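Protease lasA (Pseudomonas aeruginosa, PDB 3IT5) is a secreted zinc metallopeptidase that cuts pentaglycine cross-links in staphylococcal peptidoglycan, degrades elastin and enhances the elastolytic activity of other proteases. Local coordinates at residues 9-14 / 33-38; 17-22 / 173-178; 39-44 / 118-123; 51-56 / 97-102. One frame throughout, in Å; residues are numbered along the deposited sequence.

Contact 1. Residues 9-14 / 33-38. With ZN (zinc ion), chain E.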
loop_
_atom_site.group_PDB
_atom_site.type_symbol
_atom_site.label_atom_id
_atom_site.label_comp_id
_atom_site.label_asym_id
_atom_site.label_seq_id
_atom_site.Cartn_x
_atom_site.Cartn_y
_atom_site.Cartn_z
ATOM N N LEU A 9 7.022 2.836 -2.173
ATOM C CA LEU A 9 6.163 1.680 -1.896
ATOM C C LEU A 9 6.162 1.346 -0.395
ATOM O O LEU A 9 7.183 1.530 0.277
ATOM C CB LEU A 9 6.618 0.470 -2.723
ATOM C CG LEU A 9 6.576 0.632 -4.248
ATOM C CD1 LEU A 9 7.527 -0.360 -4.936
ATOM C CD2 LEU A 9 5.145 0.499 -4.790
ATOM N N PRO A 10 5.017 0.854 0.134
ATOM C CA PRO A 10 4.851 0.641 1.582
ATOM C C PRO A 10 5.515 -0.623 2.154
ATOM O O PRO A 10 4.923 -1.316 2.992
ATOM C CB PRO A 10 3.326 0.592 1.749
ATOM C CG PRO A 10 2.840 0.032 0.463
ATOM C CD PRO A 10 3.774 0.554 -0.604
ATOM N N TRP A 11 6.726 -0.925 1.688
ATOM C CA TRP A 11 7.587 -1.910 2.342
ATOM C C TRP A 11 9.032 -1.422 2.363
ATOM O O TRP A 11 9.362 -0.434 1.708
ATOM C CB TRP A 11 7.473 -3.297 1.705
ATOM C CG TRP A 11 7.693 -3.363 0.219
ATOM C CD1 TRP A 11 8.886 -3.511 -0.433
ATOM C CD2 TRP A 11 6.682 -3.327 -0.799
ATOM N NE1 TRP A 11 8.681 -3.558 -1.795
ATOM C CE2 TRP A 11 7.337 -3.447 -2.045
ATOM C CE3 TRP A 11 5.285 -3.201 -0.777
ATOM C CZ2 TRP A 11 6.645 -3.448 -3.259
ATOM C CZ3 TRP A 11 4.596 -3.194 -1.989
ATOM C CH2 TRP A 11 5.278 -3.320 -3.211
ATOM N N ARG A 12 9.877 -2.106 3.131
ATOM C CA ARG A 12 11.267 -1.697 3.313
ATOM C C ARG A 12 12.009 -1.488 1.996
ATOM O O ARG A 12 11.894 -2.286 1.066
ATOM C CB ARG A 12 12.026 -2.719 4.150
ATOM C CG ARG A 12 11.700 -2.722 5.633
ATOM C CD ARG A 12 12.198 -4.020 6.240
ATOM N NE ARG A 12 12.366 -3.935 7.689
ATOM C CZ ARG A 12 12.953 -4.869 8.434
ATOM N NH1 ARG A 12 13.442 -5.971 7.871
ATOM N NH2 ARG A 12 13.057 -4.696 9.747
ATOM N N GLN A 13 12.775 -0.403 1.940
ATOM C CA GLN A 13 13.646 -0.116 0.809
ATOM C C GLN A 13 14.642 -1.262 0.609
ATOM O O GLN A 13 15.179 -1.803 1.580
ATOM C CB GLN A 13 14.389 1.188 1.072
ATOM C CG GLN A 13 14.738 1.959 -0.174
ATOM C CD GLN A 13 15.541 3.199 0.130
ATOM O OE1 GLN A 13 14.984 4.271 0.369
ATOM N NE2 GLN A 13 16.863 3.058 0.148
ATOM N N GLY A 14 14.877 -1.636 -0.647
ATOM C CA GLY A 14 15.820 -2.713 -0.971
ATOM C C GLY A 14 15.179 -4.088 -1.065
ATOM O O GLY A 14 15.847 -5.076 -1.397
ATOM N N SER A 33 -8.747 3.126 -5.251
ATOM C CA SER A 33 -7.848 3.801 -4.319
ATOM C C SER A 33 -6.760 2.917 -3.732
ATOM O O SER A 33 -5.802 3.429 -3.154
ATOM C CB SER A 33 -8.661 4.361 -3.152
ATOM O OG SER A 33 -9.187 3.299 -2.379
ATOM N N SER A 34 -6.918 1.602 -3.857
ATOM C CA SER A 34 -6.093 0.661 -3.100
ATOM C C SER A 34 -5.436 -0.413 -3.962
ATOM O O SER A 34 -5.935 -0.761 -5.036
ATOM C CB SER A 34 -6.936 -0.023 -2.010
ATOM O OG SER A 34 -7.737 0.905 -1.289
ATOM N N PHE A 35 -4.311 -0.926 -3.479
ATOM C CA PHE A 35 -3.751 -2.171 -3.987
ATOM C C PHE A 35 -3.160 -2.982 -2.842
ATOM O O PHE A 35 -2.721 -2.423 -1.830
ATOM C CB PHE A 35 -2.745 -1.943 -5.130
ATOM C CG PHE A 35 -1.412 -1.391 -4.697
ATOM C CD1 PHE A 35 -0.372 -2.246 -4.329
ATOM C CD2 PHE A 35 -1.179 -0.019 -4.704
ATOM C CE1 PHE A 35 0.872 -1.740 -3.947
ATOM C CE2 PHE A 35 0.060 0.498 -4.334
ATOM C CZ PHE A 35 1.090 -0.361 -3.952
ATOM N N ASP A 36 -3.182 -4.299 -2.994
ATOM C CA ASP A 36 -2.641 -5.187 -1.980
ATOM C C ASP A 36 -1.231 -5.598 -2.359
ATOM O O ASP A 36 -0.856 -5.539 -3.528
ATOM C CB ASP A 36 -3.528 -6.421 -1.800
ATOM C CG ASP A 36 -4.970 -6.067 -1.497
ATOM O OD1 ASP A 36 -5.214 -5.078 -0.769
ATOM O OD2 ASP A 36 -5.869 -6.782 -1.982
ATOM N N ALA A 37 -0.453 -5.994 -1.357
ATOM C CA ALA A 37 0.909 -6.450 -1.569
ATOM C C ALA A 37 1.310 -7.423 -0.475
ATOM O O ALA A 37 0.980 -7.237 0.698
ATOM C CB ALA A 37 1.877 -5.273 -1.626
ATOM N N SER A 38 2.012 -8.473 -0.882
ATOM C CA SER A 38 2.525 -9.467 0.040
ATOM C C SER A 38 3.811 -10.017 -0.550
ATOM O O SER A 38 3.912 -10.192 -1.772
ATOM C CB SER A 38 1.505 -10.590 0.225
ATOM O OG SER A 38 1.955 -11.545 1.165
HETATM ZN ZN ZN E . -7.237 -4.767 -0.609
HETATM O O HOH W 1 -7.644 -6.309 0.753
#
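Behind the zinc site of this M23 metallopeptidase, Leu9, Pro10 and Trp11 of an N-terminal loop pack on Phe35 and Ala37 of strand 34-38. The closest touch is Trp11 CZ3 to Ala37 CB, 3.4 Å. With chi1 54°, Trp11 CG sits over the backbone, and the benzo side of the indole, CZ3 first, meets the strand. The same corner, CZ3, is 4.5 Å from Phe35 CE1, so the rings meet edge to edge, CZ3 near the plane of the Phe35 ring and CE1 near that of the indole. Leu9 and Pro10 come to the outer end of the Phe35 ring. Leu9 CD2 is 4.2 Å from Phe35 CZ, and Pro10 CD is a little farther from that carbon. Leu9 CB also lies over one face of the Trp11 indole, toward its rim. Asp36 takes no part in this packing. Its OD1 binds the zinc ion at 2.1 Å, while its OD2 stays at 2.8 Å from the metal. His23, His122 and a water complete the site. A classic beta bulge at Ser33 and Ser34 faces His23, and Ser33 OG is hydrogen-bonded to Ser34 OG at 3.0 Å. The strand thus divides its chemistry: Phe35 and Ala37 give it an apolar side, buried against the loop, while Asp36 between them supplies one of the three protein ligands of the zinc ion.

Contact 2. Residues 17-22 / 173-178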
loop_
_atom_site.group_PDB
_atom_site.type_symbol
_atom_site.label_atom_id
_atom_site.label_comp_id
_atom_site.label_asym_id
_atom_site.label_seq_id
_atom_site.Cartn_x
_atom_site.Cartn_y
_atom_site.Cartn_z
ATOM N N TRP A 17 8.047 -6.908 -2.883
ATOM C CA TRP A 17 6.790 -7.610 -2.624
ATOM C C TRP A 17 5.979 -7.720 -3.905
ATOM O O TRP A 17 6.250 -7.009 -4.881
ATOM C CB TRP A 17 5.961 -6.860 -1.575
ATOM C CG TRP A 17 6.460 -6.957 -0.165
ATOM C CD1 TRP A 17 7.658 -7.459 0.263
ATOM C CD2 TRP A 17 5.782 -6.491 1.004
ATOM N NE1 TRP A 17 7.757 -7.351 1.628
ATOM C CE2 TRP A 17 6.621 -6.757 2.109
ATOM C CE3 TRP A 17 4.540 -5.883 1.227
ATOM C CZ2 TRP A 17 6.257 -6.438 3.417
ATOM C CZ3 TRP A 17 4.186 -5.551 2.528
ATOM C CH2 TRP A 17 5.041 -5.832 3.607
ATOM N N GLN A 18 4.976 -8.598 -3.886
ATOM C CA GLN A 18 4.071 -8.784 -5.023
ATOM C C GLN A 18 2.755 -8.029 -4.829
ATOM O O GLN A 18 1.975 -8.367 -3.931
ATOM C CB GLN A 18 3.740 -10.264 -5.212
ATOM C CG GLN A 18 4.908 -11.175 -5.531
ATOM C CD GLN A 18 4.469 -12.622 -5.600
ATOM O OE1 GLN A 18 3.331 -12.919 -5.975
ATOM N NE2 GLN A 18 5.362 -13.530 -5.228
ATOM N N PRO A 19 2.485 -7.025 -5.685
ATOM C CA PRO A 19 1.198 -6.329 -5.597
ATOM C C PRO A 19 0.103 -7.021 -6.408
ATOM O O PRO A 19 0.403 -7.790 -7.323
ATOM C CB PRO A 19 1.507 -4.955 -6.195
ATOM C CG PRO A 19 2.602 -5.235 -7.211
ATOM C CD PRO A 19 3.344 -6.475 -6.755
ATOM N N ASN A 20 -1.155 -6.754 -6.063
ATOM C CA ASN A 20 -2.287 -7.207 -6.869
ATOM C C ASN A 20 -2.979 -6.008 -7.522
ATOM O O ASN A 20 -2.535 -4.872 -7.352
ATOM C CB ASN A 20 -3.260 -8.063 -6.037
ATOM C CG ASN A 20 -4.222 -7.230 -5.186
ATOM O OD1 ASN A 20 -4.024 -6.028 -4.979
ATOM N ND2 ASN A 20 -5.273 -7.878 -4.687
ATOM N N GLY A 21 -4.061 -6.258 -8.256
ATOM C CA GLY A 21 -4.767 -5.208 -8.985
ATOM C C GLY A 21 -5.428 -4.153 -8.116
ATOM O O GLY A 21 -5.851 -4.428 -6.983
ATOM N N ALA A 22 -5.514 -2.941 -8.656
ATOM C CA ALA A 22 -6.143 -1.823 -7.970
ATOM C C ALA A 22 -7.622 -2.086 -7.716
ATOM O O ALA A 22 -8.309 -2.722 -8.523
ATOM C CB ALA A 22 -5.957 -0.535 -8.763
ATOM N N ARG A 173 4.274 -10.149 -9.639
ATOM C CA ARG A 173 5.726 -10.274 -9.784
ATOM C C ARG A 173 6.413 -9.437 -8.703
ATOM O O ARG A 173 5.828 -8.466 -8.218
ATOM C CB ARG A 173 6.195 -9.849 -11.181
ATOM C CG ARG A 173 6.258 -10.993 -12.198
ATOM C CD ARG A 173 4.920 -11.199 -12.885
ATOM N NE ARG A 173 4.984 -12.190 -13.959
ATOM C CZ ARG A 173 4.076 -12.309 -14.926
ATOM N NH1 ARG A 173 3.032 -11.494 -14.971
ATOM N NH2 ARG A 173 4.213 -13.241 -15.857
ATOM N N PRO A 174 7.646 -9.821 -8.305
ATOM C CA PRO A 174 8.370 -9.049 -7.290
ATOM C C PRO A 174 8.612 -7.617 -7.747
ATOM O O PRO A 174 9.143 -7.397 -8.832
ATOM C CB PRO A 174 9.701 -9.799 -7.158
ATOM C CG PRO A 174 9.398 -11.191 -7.617
ATOM C CD PRO A 174 8.395 -11.025 -8.715
ATOM N N LEU A 175 8.205 -6.655 -6.923
ATOM C CA LEU A 175 8.356 -5.242 -7.253
ATOM C C LEU A 175 9.394 -4.601 -6.335
ATOM O O LEU A 175 9.112 -4.324 -5.166
ATOM C CB LEU A 175 7.005 -4.518 -7.136
ATOM C CG LEU A 175 6.871 -3.092 -7.680
ATOM C CD1 LEU A 175 7.145 -3.064 -9.180
ATOM C CD2 LEU A 175 5.481 -2.537 -7.377
ATOM N N TYR A 176 10.594 -4.376 -6.869
ATOM C CA TYR A 176 11.691 -3.780 -6.097
ATOM C C TYR A 176 11.380 -2.349 -5.674
ATOM O O TYR A 176 10.913 -1.547 -6.479
ATOM C CB TYR A 176 13.019 -3.823 -6.872
ATOM C CG TYR A 176 14.196 -3.308 -6.063
ATOM C CD1 TYR A 176 14.662 -1.999 -6.224
ATOM C CD2 TYR A 176 14.826 -4.119 -5.119
ATOM C CE1 TYR A 176 15.736 -1.513 -5.476
ATOM C CE2 TYR A 176 15.901 -3.647 -4.367
ATOM C CZ TYR A 176 16.348 -2.342 -4.552
ATOM O OH TYR A 176 17.409 -1.866 -3.813
ATOM N N ASN A 177 11.649 -2.050 -4.405
ATOM C CA ASN A 177 11.449 -0.715 -3.849
ATOM C C ASN A 177 12.782 0.016 -3.672
ATOM O O ASN A 177 13.521 -0.265 -2.728
ATOM C CB ASN A 177 10.703 -0.800 -2.510
ATOM C CG ASN A 177 10.427 0.568 -1.897
ATOM O OD1 ASN A 177 10.522 1.599 -2.568
ATOM N ND2 ASN A 177 10.075 0.581 -0.619
ATOM N N PRO A 178 13.095 0.958 -4.585
ATOM C CA PRO A 178 14.362 1.687 -4.483
ATOM C C PRO A 178 14.316 2.863 -3.499
ATOM O O PRO A 178 15.366 3.362 -3.090
ATOM C CB PRO A 178 14.603 2.168 -5.918
ATOM C CG PRO A 178 13.250 2.273 -6.522
ATOM C CD PRO A 178 12.321 1.349 -5.780
#
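Trp17 and Leu175 form an antiparallel hydrogen-bonded pair that joins strand 16-19 to the short strand 175-176. The last strand of the chain is thereby added to the first, at an edge of the main antiparallel sheet. Leu175 N donates to Trp17 O at 2.8 Å, with 151° at the hydrogen. The tight part lies around this bond. Leu175 CB presses to 3.4 Å from Trp17 O, and Pro19 CD comes to 3.5 Å from Arg173 O. Leu175 CG is anti to its backbone N (chi1 -169°). Its branch CD2 meets Pro19 CG at 3.9 Å, and these two side chains cross at about a right angle. Trp17, Pro19 and Leu175 are all buried. The other side is loose. Gln18 leans with CG on the Arg173 carbonyl group, and its chain runs on extended. Arg173 and Pro174 are exposed, and both start away from strand 16-19, so here the contact is mostly the Arg173 backbone against Gln18 CG. Phe160 of strand 159-162 touches both Pro19 and Leu175. On its other edge strand 16-19 pairs with strand 34-38, where Trp17 touches Ala37 and Pro19 touches Phe35.

Contact 3. Residues 39-44 / 118-123. With ZN (zinc ion), chain E.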
loop_
_atom_site.group_PDB
_atom_site.type_symbol
_atom_site.label_atom_id
_atom_site.label_comp_id
_atom_site.label_asym_id
_atom_site.label_seq_id
_atom_site.Cartn_x
_atom_site.Cartn_y
_atom_site.Cartn_z
ATOM N N TYR A 39 4.794 -10.280 0.306
ATOM C CA TYR A 39 6.049 -10.874 -0.153
ATOM C C TYR A 39 5.791 -12.130 -0.985
ATOM O O TYR A 39 6.259 -12.222 -2.120
ATOM C CB TYR A 39 7.004 -11.184 1.015
ATOM C CG TYR A 39 8.092 -12.176 0.639
ATOM C CD1 TYR A 39 9.107 -11.821 -0.245
ATOM C CD2 TYR A 39 8.087 -13.474 1.148
ATOM C CE1 TYR A 39 10.098 -12.732 -0.612
ATOM C CE2 TYR A 39 9.073 -14.397 0.789
ATOM C CZ TYR A 39 10.077 -14.015 -0.089
ATOM O OH TYR A 39 11.057 -14.914 -0.453
ATOM N N ASP A 40 5.033 -13.075 -0.423
ATOM C CA ASP A 40 4.828 -14.388 -1.051
ATOM C C ASP A 40 3.369 -14.836 -1.242
ATOM O O ASP A 40 3.133 -15.875 -1.857
ATOM C CB ASP A 40 5.617 -15.476 -0.297
ATOM C CG ASP A 40 5.418 -15.420 1.216
ATOM O OD1 ASP A 40 4.630 -14.576 1.701
ATOM O OD2 ASP A 40 6.068 -16.218 1.927
ATOM N N TRP A 41 2.411 -14.055 -0.731
ATOM C CA TRP A 41 0.967 -14.390 -0.765
ATOM C C TRP A 41 0.636 -15.801 -0.234
ATOM O O TRP A 41 0.077 -16.633 -0.961
ATOM C CB TRP A 41 0.375 -14.173 -2.170
ATOM C CG TRP A 41 0.166 -12.725 -2.518
ATOM C CD1 TRP A 41 1.049 -11.898 -3.151
ATOM C CD2 TRP A 41 -1.004 -11.935 -2.251
ATOM N NE1 TRP A 41 0.507 -10.641 -3.290
ATOM C CE2 TRP A 41 -0.753 -10.637 -2.749
ATOM C CE3 TRP A 41 -2.239 -12.199 -1.642
ATOM C CZ2 TRP A 41 -1.689 -9.603 -2.655
ATOM C CZ3 TRP A 41 -3.174 -11.166 -1.549
ATOM C CH2 TRP A 41 -2.890 -9.885 -2.050
ATOM N N PRO A 42 0.956 -16.065 1.048
ATOM C CA PRO A 42 0.918 -17.426 1.562
ATOM C C PRO A 42 -0.404 -17.768 2.259
ATOM O O PRO A 42 -1.365 -16.995 2.187
ATOM C CB PRO A 42 2.047 -17.407 2.586
ATOM C CG PRO A 42 1.975 -16.004 3.162
ATOM C CD PRO A 42 1.340 -15.113 2.108
ATOM N N ARG A 43 -0.436 -18.920 2.925
ATOM C CA ARG A 43 -1.566 -19.314 3.759
ATOM C C ARG A 43 -1.492 -18.587 5.101
ATOM O O ARG A 43 -0.436 -18.064 5.468
ATOM C CB ARG A 43 -1.543 -20.827 3.997
ATOM C CG ARG A 43 -2.914 -21.453 4.062
ATOM C CD ARG A 43 -3.025 -22.503 5.151
ATOM N NE ARG A 43 -4.396 -22.582 5.656
ATOM C CZ ARG A 43 -5.170 -23.666 5.622
ATOM N NH1 ARG A 43 -4.728 -24.816 5.120
ATOM N NH2 ARG A 43 -6.400 -23.597 6.110
ATOM N N TRP A 44 -2.604 -18.557 5.835
ATOM C CA TRP A 44 -2.596 -18.059 7.213
ATOM C C TRP A 44 -1.631 -18.887 8.065
ATOM O O TRP A 44 -1.336 -20.042 7.742
ATOM C CB TRP A 44 -4.004 -18.093 7.827
ATOM C CG TRP A 44 -5.002 -17.186 7.148
ATOM C CD1 TRP A 44 -6.098 -17.571 6.423
ATOM C CD2 TRP A 44 -4.996 -15.750 7.132
ATOM N NE1 TRP A 44 -6.774 -16.465 5.959
ATOM C CE2 TRP A 44 -6.121 -15.335 6.382
ATOM C CE3 TRP A 44 -4.155 -14.773 7.687
ATOM C CZ2 TRP A 44 -6.421 -13.984 6.161
ATOM C CZ3 TRP A 44 -4.450 -13.429 7.462
ATOM C CH2 TRP A 44 -5.578 -13.049 6.708
ATOM N N GLY A 118 -5.958 -14.299 2.462
ATOM C CA GLY A 118 -4.744 -14.721 3.170
ATOM C C GLY A 118 -3.938 -13.491 3.553
ATOM O O GLY A 118 -4.368 -12.371 3.275
ATOM N N PRO A 119 -2.766 -13.684 4.189
ATOM C CA PRO A 119 -1.930 -12.552 4.622
ATOM C C PRO A 119 -1.536 -11.610 3.477
ATOM O O PRO A 119 -1.002 -12.057 2.456
ATOM C CB PRO A 119 -0.680 -13.232 5.195
ATOM C CG PRO A 119 -1.143 -14.590 5.606
ATOM C CD PRO A 119 -2.190 -14.980 4.602
ATOM N N HIS A 120 -1.813 -10.320 3.668
ATOM C CA HIS A 120 -1.424 -9.250 2.743
ATOM C C HIS A 120 -1.640 -7.873 3.383
ATOM O O HIS A 120 -2.315 -7.753 4.409
ATOM C CB HIS A 120 -2.206 -9.343 1.421
ATOM C CG HIS A 120 -3.670 -9.039 1.552
ATOM N ND1 HIS A 120 -4.594 -9.977 1.960
ATOM C CD2 HIS A 120 -4.369 -7.901 1.322
ATOM C CE1 HIS A 120 -5.796 -9.430 1.982
ATOM N NE2 HIS A 120 -5.688 -8.173 1.595
ATOM N N LEU A 121 -1.050 -6.846 2.779
ATOM C CA LEU A 121 -1.355 -5.466 3.143
ATOM C C LEU A 121 -2.335 -4.845 2.142
ATOM O O LEU A 121 -2.094 -4.870 0.934
ATOM C CB LEU A 121 -0.073 -4.625 3.215
ATOM C CG LEU A 121 -0.243 -3.098 3.222
ATOM C CD1 LEU A 121 -0.750 -2.585 4.570
ATOM C CD2 LEU A 121 1.054 -2.402 2.830
ATOM N N HIS A 122 -3.436 -4.302 2.659
ATOM C CA HIS A 122 -4.359 -3.475 1.884
ATOM C C HIS A 122 -3.956 -2.012 2.100
ATOM O O HIS A 122 -3.968 -1.515 3.224
ATOM C CB HIS A 122 -5.806 -3.762 2.323
ATOM C CG HIS A 122 -6.820 -2.782 1.819
ATOM N ND1 HIS A 122 -7.476 -2.937 0.617
ATOM C CD2 HIS A 122 -7.323 -1.655 2.378
ATOM C CE1 HIS A 122 -8.326 -1.941 0.449
ATOM N NE2 HIS A 122 -8.246 -1.142 1.499
ATOM N N PHE A 123 -3.593 -1.337 1.010
ATOM C CA PHE A 123 -2.918 -0.035 1.068
ATOM C C PHE A 123 -3.637 0.998 0.195
ATOM O O PHE A 123 -3.753 0.814 -1.014
ATOM C CB PHE A 123 -1.452 -0.232 0.649
ATOM C CG PHE A 123 -0.715 1.034 0.316
ATOM C CD1 PHE A 123 -0.260 1.880 1.322
ATOM C CD2 PHE A 123 -0.426 1.353 -1.010
ATOM C CE1 PHE A 123 0.446 3.040 1.014
ATOM C CE2 PHE A 123 0.281 2.516 -1.330
ATOM C CZ PHE A 123 0.714 3.359 -0.317
HETATM ZN ZN ZN E . -7.237 -4.767 -0.609
HETATM O O HOH W 2 -1.946 -14.347 1.146
HETATM O O HOH W 1 -7.644 -6.309 0.753
#
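His120 CG sits between its backbone N and carbonyl carbon (chi1 68°), and Trp41 CG is anti to its carbonyl carbon (chi1 -75°); with the two rings set off this way, His120 CB lies over the indole. His120 and His122 are the HxH motif of M23 peptidases. His120 CB is 3.9 Å from the centroid of the six-membered ring of Trp41, a CH-pi contact. The imidazole runs nearly parallel to the indole, planes 14° apart, but is slid aside with little overlap. Trp41 NE1 is held by Gln18 O. Trp44 offers one face to Gly118 CA and Pro119 CD, two more CH-pi contacts. Pro119 CD also comes to 3.3 Å from Pro42 O. Water 2 donates to both Pro42 O and Pro119 O. His122 ND1 binds the zinc ion at 2.2 Å. His120 is inferred to be a proton donor or acceptor. Its ND1 donates to Gly118 O at 2.7 Å in the ring plane, which fixes the ring's rotation, and its NE2 lies 2.8 Å from the O of zinc-bound water 1.

Contact 4. Residues 51-56 / 97-102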
loop_
_atom_site.group_PDB
_atom_site.type_symbol
_atom_site.label_atom_id
_atom_site.label_comp_id
_atom_site.label_asym_id
_atom_site.label_seq_id
_atom_site.Cartn_x
_atom_site.Cartn_y
_atom_site.Cartn_z
ATOM N N VAL A 51 5.661 -3.660 7.065
ATOM C CA VAL A 51 5.019 -2.548 6.367
ATOM C C VAL A 51 5.623 -1.220 6.861
ATOM O O VAL A 51 5.712 -0.977 8.069
ATOM C CB VAL A 51 3.481 -2.535 6.580
ATOM C CG1 VAL A 51 2.843 -1.336 5.872
ATOM C CG2 VAL A 51 2.841 -3.843 6.097
ATOM N N VAL A 52 6.045 -0.376 5.925
ATOM C CA VAL A 52 6.619 0.925 6.266
ATOM C C VAL A 52 5.795 2.071 5.680
ATOM O O VAL A 52 5.045 1.884 4.707
ATOM C CB VAL A 52 8.106 1.065 5.818
ATOM C CG1 VAL A 52 8.958 -0.108 6.322
ATOM C CG2 VAL A 52 8.210 1.197 4.305
ATOM N N ALA A 53 5.944 3.251 6.278
ATOM C CA ALA A 53 5.304 4.465 5.783
ATOM C C ALA A 53 5.737 4.763 4.352
ATOM O O ALA A 53 6.929 4.758 4.030
ATOM C CB ALA A 53 5.619 5.648 6.690
ATOM N N ALA A 54 4.754 5.013 3.497
ATOM C CA ALA A 54 5.010 5.341 2.104
ATOM C C ALA A 54 5.522 6.772 1.957
ATOM O O ALA A 54 6.096 7.129 0.929
ATOM C CB ALA A 54 3.760 5.133 1.284
ATOM N N HIS A 55 5.326 7.578 3.000
ATOM C CA HIS A 55 5.717 8.983 2.986
ATOM C C HIS A 55 5.845 9.567 4.390
ATOM O O HIS A 55 5.443 8.940 5.383
ATOM C CB HIS A 55 4.684 9.799 2.203
ATOM C CG HIS A 55 3.297 9.696 2.754
ATOM N ND1 HIS A 55 2.779 10.611 3.644
ATOM C CD2 HIS A 55 2.320 8.783 2.543
ATOM C CE1 HIS A 55 1.543 10.266 3.959
ATOM N NE2 HIS A 55 1.242 9.157 3.308
ATOM N N ALA A 56 6.402 10.777 4.446
ATOM C CA ALA A 56 6.441 11.593 5.653
ATOM C C ALA A 56 5.042 12.054 6.048
ATOM O O ALA A 56 4.205 12.331 5.186
ATOM C CB ALA A 56 7.347 12.807 5.440
ATOM N N THR A 97 9.656 4.314 7.546
ATOM C CA THR A 97 9.532 4.068 8.986
ATOM C C THR A 97 8.639 2.851 9.196
ATOM O O THR A 97 7.475 2.860 8.801
ATOM C CB THR A 97 8.948 5.283 9.756
ATOM O OG1 THR A 97 9.846 6.397 9.667
ATOM C CG2 THR A 97 8.741 4.932 11.234
ATOM N N LYS A 98 9.180 1.807 9.822
ATOM C CA LYS A 98 8.411 0.584 10.044
ATOM C C LYS A 98 7.193 0.842 10.928
ATOM O O LYS A 98 7.324 1.289 12.065
ATOM C CB LYS A 98 9.292 -0.528 10.625
ATOM C CG LYS A 98 8.541 -1.816 10.946
ATOM C CD LYS A 98 9.507 -2.964 11.233
ATOM C CE LYS A 98 8.775 -4.205 11.748
ATOM N NZ LYS A 98 9.700 -5.379 11.812
ATOM N N LEU A 99 6.013 0.555 10.385
ATOM C CA LEU A 99 4.745 0.748 11.095
ATOM C C LEU A 99 4.327 -0.506 11.853
ATOM O O LEU A 99 3.554 -0.434 12.815
ATOM C CB LEU A 99 3.641 1.140 10.108
ATOM C CG LEU A 99 3.898 2.328 9.172
ATOM C CD1 LEU A 99 2.662 2.614 8.320
ATOM C CD2 LEU A 99 4.304 3.569 9.957
ATOM N N GLY A 100 4.829 -1.654 11.398
ATOM C CA GLY A 100 4.517 -2.945 11.995
ATOM C C GLY A 100 4.717 -4.074 11.000
ATOM O O GLY A 100 5.717 -4.115 10.272
ATOM N N VAL A 101 3.759 -4.994 10.972
ATOM C CA VAL A 101 3.757 -6.091 10.005
ATOM C C VAL A 101 2.351 -6.244 9.458
ATOM O O VAL A 101 1.399 -5.736 10.061
ATOM C CB VAL A 101 4.211 -7.436 10.644
ATOM C CG1 VAL A 101 5.712 -7.426 10.943
ATOM C CG2 VAL A 101 3.413 -7.739 11.918
ATOM N N TYR A 102 2.205 -6.916 8.317
ATOM C CA TYR A 102 0.872 -7.354 7.922
ATOM C C TYR A 102 0.520 -8.623 8.692
ATOM O O TYR A 102 1.406 -9.378 9.093
ATOM C CB TYR A 102 0.694 -7.482 6.399
ATOM C CG TYR A 102 1.594 -8.454 5.664
ATOM C CD1 TYR A 102 1.290 -9.815 5.606
ATOM C CD2 TYR A 102 2.716 -8.002 4.971
ATOM C CE1 TYR A 102 2.104 -10.707 4.909
ATOM C CE2 TYR A 102 3.535 -8.885 4.266
ATOM C CZ TYR A 102 3.225 -10.232 4.240
ATOM O OH TYR A 102 4.031 -11.104 3.549
#
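Val51 to Ala53 and Thr97 to Tyr102 run antiparallel in the core sheet of the M23 peptidase domain, and a classic beta bulge at Leu99 and Gly100, both facing Val51, shifts the register by one residue. Three backbone bonds hold the pair. Val51 O accepts from Leu99 N at 2.8 Å. Val51 N reaches Gly100 O at 3.2 Å. Ala53 N donates to Thr97 O at 3.0 Å, and Val52 CA makes a CH...O contact with the same oxygen. Gly100 has phi 156° and psi -136°, a conformation in which a CB would jam against the preceding carbonyl O. Leu99 CG is anti to its carbonyl carbon (chi1 -53°), which puts CG 3.7 Å from Ala53 N. Its branch CD2 touches Ala53 CB at 4.1 Å, and its CD1 is near Ala53 N. Leu99 also packs on Met82, Val67 and Val69 of the strands 75-83 and 66-70. Val52 CG1 rests 3.8 Å from Lys98 CA, while the extended Lys98 chain carries NZ to Ser50 OG. At the far end Val51 CG2 is 4.2 Å from Tyr102 CB and lies at the edge of the Tyr102 ring, near its plane.

Contacts 1 and 4 are buried, whereas contacts 2 and 3 each have a side toward solvent. All four reach the same antiparallel sheet. Strand 34-38 of contact 1 lies between strand 16-19 of contact 2 and strand 121-127 of contact 3. Pro10 O of contact 1 is hydrogen-bonded to Val52 N of contact 4. The chemistry follows position. Contact 1 is apolar side-chain packing, contacts 2 and 4 are strand pairing through backbone bonds, and contact 3 is aromatic faces over proline, glycine and histidine, with a water bridging two carbonyls. Contacts 1 and 3 share the zinc ion and its water. Trp17 of contact 2 meets Tyr102 of contact 4 edge to face.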